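Local coordinates for protein beta-lactamase Mb2281c (PDB 3I7J) that is probably a serine hydrolase of the beta-lactamase and penicillin-binding protein superfamily, at residues A[30-35]-A[152-157]. Residues are numbered along the deposited sequence; the frame is centred on the assembly and turned at random.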
ATOM      1  N   GLY A  30      18.016   8.052   9.031  1.00 15.52           N
ATOM      2  CA  GLY A  30      17.384   7.576  10.246  1.00 12.62           C
ATOM      3  C   GLY A  30      17.703   6.122  10.529  1.00 11.72           C
ATOM      4  O   GLY A  30      18.541   5.517   9.859  1.00 14.77           O
ATOM      5  N   ASP A  31      17.033   5.547  11.520  1.00 13.07           N
ATOM      6  CA  ASP A  31      17.282   4.154  11.868  1.00 19.27           C
ATOM      7  C   ASP A  31      16.375   3.229  11.058  1.00 14.66           C
ATOM      8  O   ASP A  31      15.200   3.050  11.379  1.00 15.07           O
ATOM      9  CB  ASP A  31      17.063   3.951  13.372  1.00 13.47           C
ATOM     10  CG  ASP A  31      17.468   2.573  13.836  1.00 10.22           C
ATOM     11  OD1 ASP A  31      17.953   1.778  12.997  1.00 16.48           O
ATOM     12  OD2 ASP A  31      17.305   2.284  15.042  1.00 25.53           O
ATOM     13  N   THR A  32      16.938   2.641  10.006  1.00 11.83           N
ATOM     14  CA  THR A  32      16.190   1.746   9.130  1.00  9.44           C
ATOM     15  C   THR A  32      15.866   0.395   9.784  1.00 15.42           C
ATOM     16  O   THR A  32      15.156  -0.433   9.209  1.00 15.65           O
ATOM     17  CB  THR A  32      16.952   1.508   7.800  1.00  7.82           C
ATOM     18  OG1 THR A  32      18.211   0.886   8.068  1.00 15.02           O
ATOM     19  CG2 THR A  32      17.194   2.822   7.088  1.00  6.59           C
ATOM     20  N   ALA A  33      16.375   0.184  10.993  1.00  9.53           N
ATOM     21  CA  ALA A  33      16.125  -1.049  11.723  1.00 12.16           C
ATOM     22  C   ALA A  33      15.035  -0.831  12.779  1.00 15.32           C
ATOM     23  O   ALA A  33      14.534  -1.783  13.375  1.00 19.46           O
ATOM     24  CB  ALA A  33      17.413  -1.539  12.396  1.00 11.75           C
ATOM     25  N   ARG A  34      14.669   0.426  13.005  1.00 13.71           N
ATOM     26  CA  ARG A  34      13.637   0.761  13.984  1.00 13.17           C
ATOM     27  C   ARG A  34      12.238   0.326  13.536  1.00 14.97           C
ATOM     28  O   ARG A  34      11.830   0.590  12.403  1.00 13.83           O
ATOM     29  CB  ARG A  34      13.643   2.271  14.260  1.00 11.02           C
ATOM     30  CG  ARG A  34      12.459   2.728  15.090  1.00 15.43           C
ATOM     31  CD  ARG A  34      12.627   4.125  15.639  1.00 15.23           C
ATOM     32  NE  ARG A  34      11.440   4.542  16.372  1.00 18.04           N
ATOM     33  CZ  ARG A  34      11.418   5.518  17.272  1.00 30.31           C
ATOM     34  NH1 ARG A  34      12.526   6.190  17.562  1.00 19.57           N
ATOM     35  NH2 ARG A  34      10.283   5.822  17.889  1.00 29.32           N
ATOM     36  N   VAL A  35      11.507  -0.328  14.434  1.00 10.53           N
ATOM     37  CA  VAL A  35      10.155  -0.798  14.141  1.00 11.51           C
ATOM     38  C   VAL A  35       9.112   0.318  14.238  1.00 16.13           C
ATOM     39  O   VAL A  35       9.071   1.053  15.221  1.00 19.91           O
ATOM     40  CB  VAL A  35       9.726  -1.919  15.107  1.00 14.91           C
ATOM     41  CG1 VAL A  35       8.246  -2.199  14.931  1.00 15.09           C
ATOM     42  CG2 VAL A  35      10.536  -3.189  14.844  1.00 11.39           C
ATOM     43  N   THR A 152       9.916  -2.273   9.354  1.00 16.65           N
ATOM     44  CA  THR A 152      11.059  -1.354   9.391  1.00 10.17           C
ATOM     45  C   THR A 152      11.308  -0.794   8.002  1.00  8.75           C
ATOM     46  O   THR A 152      10.837  -1.351   7.018  1.00  9.15           O
ATOM     47  CB  THR A 152      12.340  -2.095   9.803  1.00 12.33           C
ATOM     48  OG1 THR A 152      12.649  -3.083   8.806  1.00 13.36           O
ATOM     49  CG2 THR A 152      12.158  -2.785  11.149  1.00  4.06           C
ATOM     50  N   VAL A 153      12.054   0.305   7.910  1.00 13.80           N
ATOM     51  CA  VAL A 153      12.335   0.876   6.597  1.00  8.39           C
ATOM     52  C   VAL A 153      13.153  -0.109   5.755  1.00 10.45           C
ATOM     53  O   VAL A 153      12.971  -0.194   4.540  1.00  9.99           O
ATOM     54  CB  VAL A 153      13.083   2.226   6.708  1.00 11.91           C
ATOM     55  CG1 VAL A 153      13.463   2.737   5.316  1.00 12.08           C
ATOM     56  CG2 VAL A 153      12.184   3.246   7.396  1.00  5.75           C
ATOM     57  N   ALA A 154      14.042  -0.860   6.402  1.00  5.62           N
ATOM     58  CA  ALA A 154      14.872  -1.844   5.706  1.00  9.41           C
ATOM     59  C   ALA A 154      14.008  -2.918   5.045  1.00 13.66           C
ATOM     60  O   ALA A 154      14.237  -3.293   3.892  1.00 14.80           O
ATOM     61  CB  ALA A 154      15.849  -2.499   6.685  1.00  7.33           C
ATOM     62  N   ASP A 155      13.032  -3.429   5.792  1.00 13.98           N
ATOM     63  CA  ASP A 155      12.124  -4.449   5.274  1.00 12.24           C
ATOM     64  C   ASP A 155      11.243  -3.861   4.170  1.00 11.79           C
ATOM     65  O   ASP A 155      11.023  -4.496   3.138  1.00  7.98           O
ATOM     66  CB  ASP A 155      11.229  -5.004   6.390  1.00 13.91           C
ATOM     67  CG  ASP A 155      11.865  -6.157   7.136  1.00 13.79           C
ATOM     68  OD1 ASP A 155      13.094  -6.360   6.993  1.00 11.52           O
ATOM     69  OD2 ASP A 155      11.134  -6.855   7.877  1.00 10.98           O
ATOM     70  N   LEU A 156      10.737  -2.650   4.386  1.00  7.39           N
ATOM     71  CA  LEU A 156       9.888  -2.026   3.381  1.00  7.75           C
ATOM     72  C   LEU A 156      10.683  -1.690   2.133  1.00 10.40           C
ATOM     73  O   LEU A 156      10.137  -1.662   1.029  1.00 11.73           O
ATOM     74  CB  LEU A 156       9.225  -0.768   3.930  1.00  4.24           C
ATOM     75  CG  LEU A 156       8.110  -0.995   4.943  1.00  9.98           C
ATOM     76  CD1 LEU A 156       7.368   0.321   5.119  1.00 12.71           C
ATOM     77  CD2 LEU A 156       7.139  -2.075   4.450  1.00 17.42           C
ATOM     78  N   ALA A 157      11.976  -1.432   2.316  1.00  9.25           N
ATOM     79  CA  ALA A 157      12.866  -1.108   1.204  1.00 12.91           C
ATOM     80  C   ALA A 157      12.951  -2.322   0.284  1.00 10.17           C
ATOM     81  O   ALA A 157      12.926  -2.190  -0.939  1.00 12.69           O
ATOM     82  CB  ALA A 157      14.251  -0.752   1.733  1.00  9.82           C
TER
HETATM   83  O   HOH W   1      12.897   1.914  10.272  1.00  5.64           O
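Thr-32 O accepts from Ala-154 N (3.1 Å, N-H...O angle 157°) and thereby satisfies one of the N-H groups that have no acceptor within the first turn of helix 153-164. Thr-152, the N-cap, satisfies another: with chi1 63° its OG1 sits between backbone N and carbonyl carbon and accepts from Asp-155 N at 3.1 Å. A threonine suits this place because its hydroxyl caps while its methyl faces the loop. Val-153 N donates to a water (3.0 Å) that in turn donates to Asp-31 O and Arg-34 O, tying the helix start to both ends of a type I beta turn. That turn, Asp-31 to Arg-34, lies in the loop joining strands 24-29 and 36-37. An Asx turn overlies its start, Asp-31 OD1 accepting from Ala-33 N; aspartate suits the place because its carboxylate reaches the backbone N two residues on. The Thr-152 methyl CG2 lies against Ala-33 O (3.4 Å). Nonpolar contacts join Thr-152 CG2 to Val-35 CG2 at 4.1 Å and Thr-32 CG2 to Val-153 CG1, also at 4.1 Å. Branched Val-153 also packs on strands 15-21 and 242-248, while small Ala-154 lets Thr-32 O come within 3.3 Å of its CB.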